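Local coordinates for De novo designed protein CA01 (Synthetic construct, PDB 5E6G) that is a computationally designed, all-helical single-chain protein of no known natural function, apparently made in work on designing structurally distinct proteins, at residues E29-L34 with E69-L74; L34-K39 with F124-V129; A63-L68 with M94-Y99; E82-A87 with E101-K106. One frame throughout, in Å; residues are numbered along the deposited sequence.

Five helices make up this chain, and the four contacts sample how they pack. Contacts 1 and 2 both use helix 24-50 and share Leu-34, which meets helix 54-75 in one and helix 121-130 in the other; contact 2 lies deepest, its centre about 6 Å from that of the chain. Contact 3, only partly buried, sets the first turn of helix 97-115 and the turn before it against helix 54-75, without a polar bond between them. Contact 4, an antiparallel hairpin, alone has a clear direct hydrogen bond across it. Contacts 1, 2 and 4 are apolar inside and carry arginines toward their margins, whereas contact 3 relies on two tyrosine rings, alanines and a leucine-methionine pair.

Contact 1. Residues E29-L34 with E69-L74; sequences EIRQAL and EAYRLL
Ile-30 meets Leu-74 branch to branch, its CG2 lying 3.5 Å from CD1 of Leu-74, and the two side chains cross at about a right angle. CG2 of Ile-30 stands anti to the backbone N, while CG1 lies beside it (chi1 -66°). One residue on, Arg-31 spans the seam with both its backbone and its side chain. Its carbonyl O lies in the plane of the Tyr-71 ring, at the edge, 3.5 Å from CD2 of that ring. The aliphatic part of Arg-31 runs obliquely past Leu-74, CG coming within 3.5 Å of CB of Leu-74, before a bend at chi3 (-59°) swings NH1 of Arg-31 to 2.9 Å from the carbonyl O of Leu-74. NH2 forms a salt bridge with Glu-28 one turn back along its own helix. Were Arg-31 replaced by an alanine, Glu-28 would probably be left without this charge partner and the CB flank of Leu-74 uncovered. At the end of the segment, Leu-34 reaches across with CD1, which lies 3.9 Å from the backbone N of Tyr-71 and 4.2 Å from CB of Ala-70. The same methyl approaches CD1 of Leu-74, joining the apolar row begun by Ile-30. The short helical segments are 9.5 Å apart at closest approach and run at 148° to each other, so helices 24-50 and 54-75 pair in a roughly antiparallel sense. Helix 80-93 adjoins this pair through Ile-80, which touches Ile-30 and Leu-74, while helix 121-130 packs against Ile-30, Ala-33 and Leu-34.

Contact 2. Residues L34-K39 with F124-V129; sequences LEKILK and FARQLV
Ile-37, Arg-126 and Leu-34 bury the most surface where helix 24-50 meets helix 121-130. Ile-37 points its CD1 at Ala-125, 3.7 Å from CB, and its CG2 sits near CG1 of Val-129. With CG1 anti to the carbonyl carbon (chi1 -75°), the longer branch of Ile-37 passes beside Arg-126, whose NH1 lies 3.8 Å from CG1 of Ile-37. Arg-126 is extended from CG to NE and places one guanidinium face beneath the amine of Lys-36. NZ of Lys-36 stands 2.9 Å above that plane, displaced toward its rim and 3.1 Å from NH2 of Arg-126. Both groups are donors, so this is no hydrogen bond; NZ of Lys-36 instead bonds the carbonyl O of Ala-33, and NH1 of Arg-126 bonds Gln-40. Glu-122 lies near both cations in long, weak ion pairs, which may ease their closeness. On the apolar side Leu-34 uses CD2, 3.9 Å from CG2 of Val-129, while its CG faces CB of Ala-125. The short segments run in the same general sense and cross at -44°, 10.0 Å apart, consistent with the ridges-into-grooves packing common in globular helical proteins.

Contact 3. Residues A63-L68 with M94-Y99; sequences AYLAAL and MGYPHY
Tyr-99 and Ala-66 make the closest aromatic contact between the segments: CB of Ala-66 lies 3.6 Å from CE1 of the ring and 3.5 Å from its OH. CG of Tyr-99 is anti to the backbone N (chi1 -179°), directing the ring toward helix 54-75, where its OH also reaches to 3.6 Å from CA of Ala-63. That hydroxyl is hydrogen-bonded to the carbonyl O of Val-129, so the ring links helix 54-75 to the end of helix 121-130. A leucine in place of Tyr-99 would probably leave the carbonyl of Val-129 without this partner and open a gap beside Ala-63. The other contacts are apolar and converge on one methyl, CD1 of Leu-65, which lies 3.8 Å from CE2 of Tyr-96 and 4.1 Å from CE of Met-94. Leu-65 crosses both side chains at about a right angle. Between these two partners the chain turns through a Schellman motif, with Gly-95 at positive phi (98°), and Tyr-96 occupies the N-cap position of helix 97-115. No hydrogen bond joins the two segments; their association therefore rests on apolar packing, and the one buried hydroxyl is satisfied by a third helix.

Contact 4. Residues E82-A87 with E101-K106; sequences EAVQRA and ELFRAK
The helical segments holding Gln-85 and Arg-104 run antiparallel, their N-to-C directions 168° apart and their axes 9.0 Å apart at closest approach. Across the polar margin, NH1 of Arg-104 donates to OE1 of Gln-85 at 2.7 Å, with an N-H...O angle of 148°. The acceptor lies at the edge of the guanidinium, close to its plane, whereas the donor is tilted 22° from the carbonyl plane of Gln-85. A bend at chi2 of the glutamine and another at chi3 of the arginine bring these ends together. NE of Arg-104 adds a weak 3.5 Å bond, part of a salt bridge, to OE1 of Glu-101. A water accepts from NH1 of Arg-104 and donates to the carbonyl O of Gln-85, adding a second bridge. Helices 80-93 and 97-115 follow each other in the chain and form a helical hairpin, whose inner side is apolar. There Phe-103 places CE2 3.6 Å from CB of Ala-87. The carbonyl O of Val-84 lies in the ring plane at its edge, 3.6 Å from CE2 of Phe-103. Beyond the pair, Phe-103 touches Ala-66 of helix 54-75 and Leu-128 of helix 121-130, and NE2 of Gln-85 is hydrogen-bonded to Glu-108.

Contact 1. Residues E29-L34 with E69-L74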
# COMPACT_ATOMS: atom_id res chain seq x y z
N GLU A 29 -10.30 9.65 -1.17
CA GLU A 29 -9.52 9.56 -2.41
C GLU A 29 -8.55 8.39 -2.37
O GLU A 29 -8.41 7.66 -3.35
CB GLU A 29 -8.75 10.87 -2.65
CG GLU A 29 -9.62 12.04 -3.08
CD GLU A 29 -8.82 13.32 -3.26
OE1 GLU A 29 -7.58 13.23 -3.40
OE2 GLU A 29 -9.43 14.41 -3.26
N ILE A 30 -7.88 8.22 -1.23
CA ILE A 30 -6.89 7.16 -1.07
C ILE A 30 -7.55 5.79 -1.11
O ILE A 30 -7.02 4.85 -1.71
CB ILE A 30 -6.09 7.33 0.24
CG1 ILE A 30 -5.26 8.61 0.18
CG2 ILE A 30 -5.19 6.13 0.50
CD1 ILE A 30 -4.61 9.00 1.49
N ARG A 31 -8.72 5.66 -0.48
CA ARG A 31 -9.45 4.40 -0.48
C ARG A 31 -9.88 4.03 -1.89
O ARG A 31 -9.87 2.86 -2.27
CB ARG A 31 -10.67 4.47 0.44
CG ARG A 31 -10.35 4.40 1.93
CD ARG A 31 -11.59 4.09 2.75
NE ARG A 31 -12.64 5.09 2.58
CZ ARG A 31 -12.79 6.17 3.35
NH1 ARG A 31 -11.96 6.41 4.35
NH2 ARG A 31 -13.78 7.01 3.11
N GLN A 32 -10.28 5.03 -2.66
CA GLN A 32 -10.69 4.82 -4.05
C GLN A 32 -9.49 4.45 -4.91
O GLN A 32 -9.59 3.57 -5.77
CB GLN A 32 -11.37 6.08 -4.60
CG GLN A 32 -12.77 6.30 -4.05
CD GLN A 32 -13.30 7.69 -4.35
OE1 GLN A 32 -12.59 8.53 -4.90
NE2 GLN A 32 -14.55 7.94 -3.98
N ALA A 33 -8.37 5.11 -4.68
CA ALA A 33 -7.13 4.79 -5.39
C ALA A 33 -6.69 3.37 -5.06
O ALA A 33 -6.22 2.65 -5.94
CB ALA A 33 -6.04 5.78 -5.03
N LEU A 34 -6.85 2.97 -3.81
CA LEU A 34 -6.46 1.63 -3.38
C LEU A 34 -7.35 0.56 -4.00
O LEU A 34 -6.90 -0.57 -4.22
CB LEU A 34 -6.51 1.53 -1.86
CG LEU A 34 -5.37 2.25 -1.12
CD1 LEU A 34 -5.74 2.47 0.34
CD2 LEU A 34 -4.07 1.46 -1.23
N GLU A 69 -5.00 -4.10 3.62
CA GLU A 69 -5.02 -3.70 5.02
C GLU A 69 -5.11 -2.18 5.15
O GLU A 69 -5.85 -1.67 6.00
CB GLU A 69 -3.79 -4.22 5.75
CG GLU A 69 -3.72 -3.85 7.22
CD GLU A 69 -4.83 -4.48 8.05
OE1 GLU A 69 -5.60 -5.30 7.51
OE2 GLU A 69 -4.93 -4.14 9.25
N ALA A 70 -4.37 -1.46 4.32
CA ALA A 70 -4.41 -0.01 4.32
C ALA A 70 -5.83 0.47 4.03
O ALA A 70 -6.33 1.40 4.66
CB ALA A 70 -3.44 0.56 3.30
N TYR A 71 -6.47 -0.19 3.07
CA TYR A 71 -7.83 0.14 2.69
C TYR A 71 -8.82 -0.02 3.85
O TYR A 71 -9.60 0.89 4.13
CB TYR A 71 -8.27 -0.73 1.51
CG TYR A 71 -9.73 -0.57 1.15
CD1 TYR A 71 -10.69 -1.38 1.74
CD2 TYR A 71 -10.14 0.38 0.23
CE1 TYR A 71 -12.03 -1.25 1.43
CE2 TYR A 71 -11.48 0.52 -0.09
CZ TYR A 71 -12.42 -0.30 0.51
OH TYR A 71 -13.76 -0.16 0.19
N ARG A 72 -8.79 -1.17 4.51
CA ARG A 72 -9.77 -1.46 5.55
C ARG A 72 -9.58 -0.56 6.77
O ARG A 72 -10.55 -0.21 7.44
CB ARG A 72 -9.72 -2.94 5.97
CG ARG A 72 -8.51 -3.37 6.80
CD ARG A 72 -8.92 -4.30 7.96
NE ARG A 72 -8.98 -3.59 9.24
CZ ARG A 72 -9.98 -3.67 10.11
NH1 ARG A 72 -11.05 -4.42 9.86
NH2 ARG A 72 -9.92 -2.98 11.24
N LEU A 73 -8.34 -0.17 7.03
CA LEU A 73 -8.03 0.72 8.14
C LEU A 73 -8.67 2.08 7.92
O LEU A 73 -9.27 2.65 8.82
CB LEU A 73 -6.52 0.85 8.33
CG LEU A 73 -5.84 -0.35 8.98
CD1 LEU A 73 -4.33 -0.27 8.80
CD2 LEU A 73 -6.20 -0.45 10.46
N LEU A 74 -8.53 2.60 6.70
CA LEU A 74 -9.13 3.88 6.35
C LEU A 74 -10.66 3.80 6.33
O LEU A 74 -11.34 4.77 6.63
CB LEU A 74 -8.62 4.36 4.99
CG LEU A 74 -7.13 4.71 4.90
CD1 LEU A 74 -6.76 5.08 3.48
CD2 LEU A 74 -6.78 5.84 5.86

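Contact 2. Residues L34-K39 with F124-V129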
# COMPACT_ATOMS: atom_id res chain seq x y z
N LEU A 34 -6.85 2.97 -3.81
CA LEU A 34 -6.46 1.63 -3.38
C LEU A 34 -7.35 0.56 -4.00
O LEU A 34 -6.90 -0.57 -4.22
CB LEU A 34 -6.51 1.53 -1.86
CG LEU A 34 -5.37 2.25 -1.12
CD1 LEU A 34 -5.74 2.47 0.34
CD2 LEU A 34 -4.07 1.46 -1.23
N GLU A 35 -8.60 0.90 -4.29
CA GLU A 35 -9.53 -0.04 -4.90
C GLU A 35 -9.05 -0.48 -6.28
O GLU A 35 -9.01 -1.67 -6.58
CB GLU A 35 -10.93 0.56 -5.02
CG GLU A 35 -11.84 0.26 -3.84
CD GLU A 35 -13.28 0.64 -4.11
OE1 GLU A 35 -14.02 -0.19 -4.69
OE2 GLU A 35 -13.68 1.77 -3.74
N LYS A 36 -8.68 0.49 -7.12
CA LYS A 36 -8.23 0.18 -8.47
C LYS A 36 -6.85 -0.47 -8.43
O LYS A 36 -6.56 -1.36 -9.23
CB LYS A 36 -8.22 1.45 -9.34
CG LYS A 36 -7.01 2.35 -9.14
CD LYS A 36 -7.37 3.81 -9.31
CE LYS A 36 -6.14 4.70 -9.27
NZ LYS A 36 -5.13 4.25 -8.27
N ILE A 37 -6.02 -0.04 -7.49
CA ILE A 37 -4.68 -0.61 -7.31
C ILE A 37 -4.76 -2.10 -7.01
O ILE A 37 -4.01 -2.90 -7.58
CB ILE A 37 -3.92 0.10 -6.16
CG1 ILE A 37 -3.44 1.48 -6.63
CG2 ILE A 37 -2.72 -0.72 -5.70
CD1 ILE A 37 -2.92 2.37 -5.51
N LEU A 38 -5.67 -2.48 -6.12
CA LEU A 38 -5.88 -3.88 -5.78
C LEU A 38 -6.31 -4.67 -7.01
O LEU A 38 -5.95 -5.84 -7.17
CB LEU A 38 -6.94 -4.02 -4.68
CG LEU A 38 -6.47 -3.69 -3.26
CD1 LEU A 38 -7.65 -3.30 -2.39
CD2 LEU A 38 -5.72 -4.86 -2.66
N LYS A 39 -7.09 -4.03 -7.88
CA LYS A 39 -7.55 -4.65 -9.11
C LYS A 39 -6.39 -4.83 -10.07
O LYS A 39 -6.24 -5.88 -10.70
CB LYS A 39 -8.66 -3.81 -9.75
CG LYS A 39 -9.80 -4.61 -10.34
CD LYS A 39 -11.01 -3.73 -10.62
CE LYS A 39 -11.78 -3.40 -9.35
NZ LYS A 39 -12.49 -4.59 -8.80
N PHE A 124 -0.23 9.25 -3.31
CA PHE A 124 0.03 8.68 -1.99
C PHE A 124 -0.20 7.17 -2.00
O PHE A 124 0.66 6.41 -1.56
CB PHE A 124 -0.87 9.35 -0.94
CG PHE A 124 -0.68 8.81 0.45
CD1 PHE A 124 -1.37 7.68 0.87
CD2 PHE A 124 0.18 9.43 1.34
CE1 PHE A 124 -1.21 7.18 2.14
CE2 PHE A 124 0.35 8.93 2.62
CZ PHE A 124 -0.35 7.81 3.02
N ALA A 125 -1.35 6.76 -2.52
CA ALA A 125 -1.71 5.35 -2.54
C ALA A 125 -0.72 4.53 -3.36
O ALA A 125 -0.26 3.48 -2.92
CB ALA A 125 -3.12 5.18 -3.08
N ARG A 126 -0.40 5.01 -4.56
CA ARG A 126 0.47 4.27 -5.47
C ARG A 126 1.88 4.12 -4.92
O ARG A 126 2.42 3.01 -4.85
CB ARG A 126 0.51 4.95 -6.84
CG ARG A 126 -0.80 4.89 -7.58
CD ARG A 126 -0.63 5.10 -9.07
NE ARG A 126 -1.88 4.83 -9.78
CZ ARG A 126 -2.32 3.62 -10.09
NH1 ARG A 126 -1.62 2.54 -9.74
NH2 ARG A 126 -3.47 3.48 -10.74
N GLN A 127 2.48 5.23 -4.51
CA GLN A 127 3.84 5.22 -4.01
C GLN A 127 3.96 4.45 -2.70
O GLN A 127 5.00 3.83 -2.42
CB GLN A 127 4.34 6.65 -3.82
CG GLN A 127 4.56 7.38 -5.14
CD GLN A 127 4.99 8.82 -4.96
OE1 GLN A 127 5.70 9.15 -4.00
NE2 GLN A 127 4.57 9.68 -5.87
N LEU A 128 2.90 4.47 -1.89
CA LEU A 128 2.89 3.75 -0.63
C LEU A 128 2.98 2.25 -0.86
O LEU A 128 3.74 1.55 -0.19
CB LEU A 128 1.63 4.09 0.17
CG LEU A 128 1.45 3.40 1.52
CD1 LEU A 128 2.48 3.90 2.53
CD2 LEU A 128 0.04 3.61 2.05
N VAL A 129 2.21 1.76 -1.83
CA VAL A 129 2.12 0.33 -2.09
C VAL A 129 3.28 -0.17 -2.96
O VAL A 129 3.83 -1.25 -2.71
CB VAL A 129 0.78 -0.01 -2.79
CG1 VAL A 129 0.73 -1.47 -3.21
CG2 VAL A 129 -0.38 0.31 -1.86

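Contact 3. Residues A63-L68 with M94-Y99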
# COMPACT_ATOMS: atom_id res chain seq x y z
N ALA A 63 2.30 -6.81 -1.81
CA ALA A 63 1.79 -5.46 -2.08
C ALA A 63 0.27 -5.44 -2.03
O ALA A 63 -0.34 -4.44 -1.66
CB ALA A 63 2.29 -4.96 -3.42
N TYR A 64 -0.34 -6.56 -2.42
CA TYR A 64 -1.79 -6.70 -2.39
C TYR A 64 -2.30 -6.68 -0.95
O TYR A 64 -3.27 -6.00 -0.63
CB TYR A 64 -2.22 -7.99 -3.08
CG TYR A 64 -3.72 -8.16 -3.21
CD1 TYR A 64 -4.46 -8.75 -2.20
CD2 TYR A 64 -4.39 -7.75 -4.36
CE1 TYR A 64 -5.83 -8.91 -2.31
CE2 TYR A 64 -5.75 -7.90 -4.48
CZ TYR A 64 -6.47 -8.49 -3.46
OH TYR A 64 -7.83 -8.65 -3.58
N LEU A 65 -1.61 -7.42 -0.08
CA LEU A 65 -1.97 -7.47 1.34
C LEU A 65 -1.82 -6.09 1.98
O LEU A 65 -2.64 -5.70 2.81
CB LEU A 65 -1.10 -8.48 2.08
CG LEU A 65 -1.20 -9.95 1.63
CD1 LEU A 65 -0.26 -10.81 2.47
CD2 LEU A 65 -2.63 -10.47 1.72
N ALA A 66 -0.78 -5.36 1.59
CA ALA A 66 -0.53 -4.03 2.12
C ALA A 66 -1.66 -3.07 1.76
O ALA A 66 -2.22 -2.39 2.63
CB ALA A 66 0.80 -3.50 1.61
N ALA A 67 -2.00 -3.03 0.48
CA ALA A 67 -3.06 -2.16 -0.02
C ALA A 67 -4.40 -2.52 0.60
O ALA A 67 -5.22 -1.65 0.88
CB ALA A 67 -3.14 -2.24 -1.54
N LEU A 68 -4.61 -3.81 0.81
CA LEU A 68 -5.86 -4.31 1.36
C LEU A 68 -6.02 -3.87 2.81
O LEU A 68 -7.06 -3.32 3.18
CB LEU A 68 -5.91 -5.84 1.26
CG LEU A 68 -7.18 -6.53 1.77
CD1 LEU A 68 -8.40 -6.07 1.00
CD2 LEU A 68 -7.02 -8.04 1.66
N MET A 94 2.61 -10.80 9.29
CA MET A 94 2.32 -11.76 8.23
C MET A 94 3.59 -12.44 7.73
O MET A 94 3.53 -13.39 6.95
CB MET A 94 1.60 -11.07 7.06
CG MET A 94 0.14 -10.74 7.36
SD MET A 94 -0.89 -12.20 7.59
CE MET A 94 -1.02 -12.82 5.92
N GLY A 95 4.74 -11.95 8.18
CA GLY A 95 6.02 -12.55 7.85
C GLY A 95 6.73 -11.86 6.70
O GLY A 95 7.44 -12.51 5.93
N TYR A 96 6.53 -10.55 6.58
CA TYR A 96 7.22 -9.76 5.57
C TYR A 96 7.78 -8.48 6.19
O TYR A 96 7.35 -7.38 5.84
CB TYR A 96 6.27 -9.42 4.42
CG TYR A 96 5.38 -10.57 4.00
CD1 TYR A 96 5.91 -11.69 3.39
CD2 TYR A 96 4.01 -10.52 4.22
CE1 TYR A 96 5.10 -12.75 3.01
CE2 TYR A 96 3.19 -11.57 3.85
CZ TYR A 96 3.74 -12.68 3.24
OH TYR A 96 2.93 -13.72 2.87
N PRO A 97 8.74 -8.63 7.11
CA PRO A 97 9.25 -7.49 7.89
C PRO A 97 10.08 -6.51 7.07
O PRO A 97 10.18 -5.34 7.46
CB PRO A 97 10.11 -8.17 8.97
CG PRO A 97 10.52 -9.46 8.37
CD PRO A 97 9.41 -9.89 7.46
N HIS A 98 10.66 -6.96 5.97
CA HIS A 98 11.48 -6.08 5.14
C HIS A 98 10.61 -5.15 4.30
O HIS A 98 10.86 -3.94 4.25
CB HIS A 98 12.42 -6.90 4.25
CG HIS A 98 13.47 -7.64 5.01
ND1 HIS A 98 14.39 -7.01 5.82
CD2 HIS A 98 13.74 -8.96 5.09
CE1 HIS A 98 15.18 -7.91 6.36
NE2 HIS A 98 14.82 -9.10 5.94
N TYR A 99 9.60 -5.70 3.65
CA TYR A 99 8.59 -4.89 2.98
C TYR A 99 7.95 -3.93 3.98
O TYR A 99 7.71 -2.77 3.67
CB TYR A 99 7.53 -5.76 2.32
CG TYR A 99 6.46 -4.98 1.58
CD1 TYR A 99 5.40 -4.40 2.27
CD2 TYR A 99 6.51 -4.82 0.20
CE1 TYR A 99 4.43 -3.68 1.61
CE2 TYR A 99 5.53 -4.10 -0.47
CZ TYR A 99 4.49 -3.53 0.24
OH TYR A 99 3.52 -2.81 -0.42

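Contact 4. Residues E82-A87 with E101-K106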
# COMPACT_ATOMS: atom_id res chain seq x y z
N GLU A 82 -1.77 6.98 11.36
CA GLU A 82 -1.87 5.78 12.18
C GLU A 82 -2.07 4.54 11.30
O GLU A 82 -1.55 3.47 11.60
CB GLU A 82 -3.02 5.90 13.19
CG GLU A 82 -3.10 4.76 14.19
CD GLU A 82 -4.26 4.90 15.16
OE1 GLU A 82 -4.94 5.95 15.13
OE2 GLU A 82 -4.48 3.97 15.96
N ALA A 83 -2.83 4.71 10.22
CA ALA A 83 -3.10 3.61 9.29
C ALA A 83 -1.80 3.06 8.71
O ALA A 83 -1.62 1.84 8.61
CB ALA A 83 -4.02 4.07 8.17
N VAL A 84 -0.89 3.96 8.34
CA VAL A 84 0.41 3.57 7.82
C VAL A 84 1.16 2.70 8.84
O VAL A 84 1.69 1.65 8.49
CB VAL A 84 1.27 4.81 7.48
CG1 VAL A 84 2.71 4.42 7.15
CG2 VAL A 84 0.65 5.57 6.32
N GLN A 85 1.18 3.14 10.09
CA GLN A 85 1.92 2.43 11.13
C GLN A 85 1.29 1.08 11.46
O GLN A 85 2.00 0.10 11.67
CB GLN A 85 2.01 3.29 12.40
CG GLN A 85 2.74 4.61 12.20
CD GLN A 85 4.19 4.43 11.81
OE1 GLN A 85 4.86 3.49 12.24
NE2 GLN A 85 4.69 5.33 10.97
N ARG A 86 -0.04 1.03 11.50
CA ARG A 86 -0.73 -0.22 11.81
C ARG A 86 -0.64 -1.21 10.65
O ARG A 86 -0.57 -2.42 10.87
CB ARG A 86 -2.20 0.06 12.16
CG ARG A 86 -2.40 0.66 13.54
CD ARG A 86 -3.84 1.10 13.78
NE ARG A 86 -4.75 -0.04 13.90
CZ ARG A 86 -6.07 0.07 14.06
NH1 ARG A 86 -6.64 1.26 14.12
NH2 ARG A 86 -6.81 -1.02 14.17
N ALA A 87 -0.63 -0.70 9.43
CA ALA A 87 -0.46 -1.55 8.25
C ALA A 87 0.95 -2.15 8.23
O ALA A 87 1.13 -3.31 7.87
CB ALA A 87 -0.72 -0.77 6.98
N GLU A 101 9.10 -2.52 6.77
CA GLU A 101 9.90 -1.37 7.17
C GLU A 101 10.04 -0.35 6.04
O GLU A 101 10.02 0.85 6.28
CB GLU A 101 11.29 -1.81 7.64
CG GLU A 101 11.29 -2.51 9.00
CD GLU A 101 10.52 -1.74 10.07
OE1 GLU A 101 10.77 -0.52 10.22
OE2 GLU A 101 9.66 -2.34 10.74
N LEU A 102 10.16 -0.84 4.81
CA LEU A 102 10.18 0.04 3.64
C LEU A 102 8.84 0.74 3.52
O LEU A 102 8.77 1.94 3.23
CB LEU A 102 10.48 -0.75 2.37
CG LEU A 102 11.92 -1.24 2.17
CD1 LEU A 102 12.00 -2.12 0.93
CD2 LEU A 102 12.89 -0.07 2.07
N PHE A 103 7.78 -0.02 3.73
CA PHE A 103 6.42 0.50 3.72
C PHE A 103 6.27 1.59 4.79
O PHE A 103 5.71 2.65 4.53
CB PHE A 103 5.42 -0.64 3.97
CG PHE A 103 3.98 -0.22 3.94
CD1 PHE A 103 3.25 -0.24 2.76
CD2 PHE A 103 3.34 0.18 5.11
CE1 PHE A 103 1.92 0.13 2.74
CE2 PHE A 103 2.01 0.56 5.09
CZ PHE A 103 1.30 0.53 3.91
N ARG A 104 6.80 1.33 5.98
CA ARG A 104 6.69 2.26 7.10
C ARG A 104 7.45 3.55 6.84
O ARG A 104 6.91 4.65 7.01
CB ARG A 104 7.19 1.61 8.39
CG ARG A 104 6.87 2.41 9.64
CD ARG A 104 7.76 2.02 10.81
NE ARG A 104 7.62 0.61 11.16
CZ ARG A 104 6.66 0.12 11.94
NH1 ARG A 104 5.73 0.92 12.45
NH2 ARG A 104 6.63 -1.18 12.21
N ALA A 105 8.72 3.42 6.46
CA ALA A 105 9.58 4.58 6.24
C ALA A 105 9.06 5.45 5.11
O ALA A 105 9.03 6.67 5.22
CB ALA A 105 11.01 4.12 5.95
N LYS A 106 8.65 4.81 4.01
CA LYS A 106 8.09 5.54 2.88
C LYS A 106 6.76 6.18 3.24
O LYS A 106 6.48 7.31 2.84
CB LYS A 106 7.92 4.60 1.68
CG LYS A 106 7.39 5.29 0.42
CD LYS A 106 8.32 6.39 -0.05
CE LYS A 106 7.86 6.97 -1.38
NZ LYS A 106 8.85 7.93 -1.95
O HOH W 1 3.72 -0.25 14.07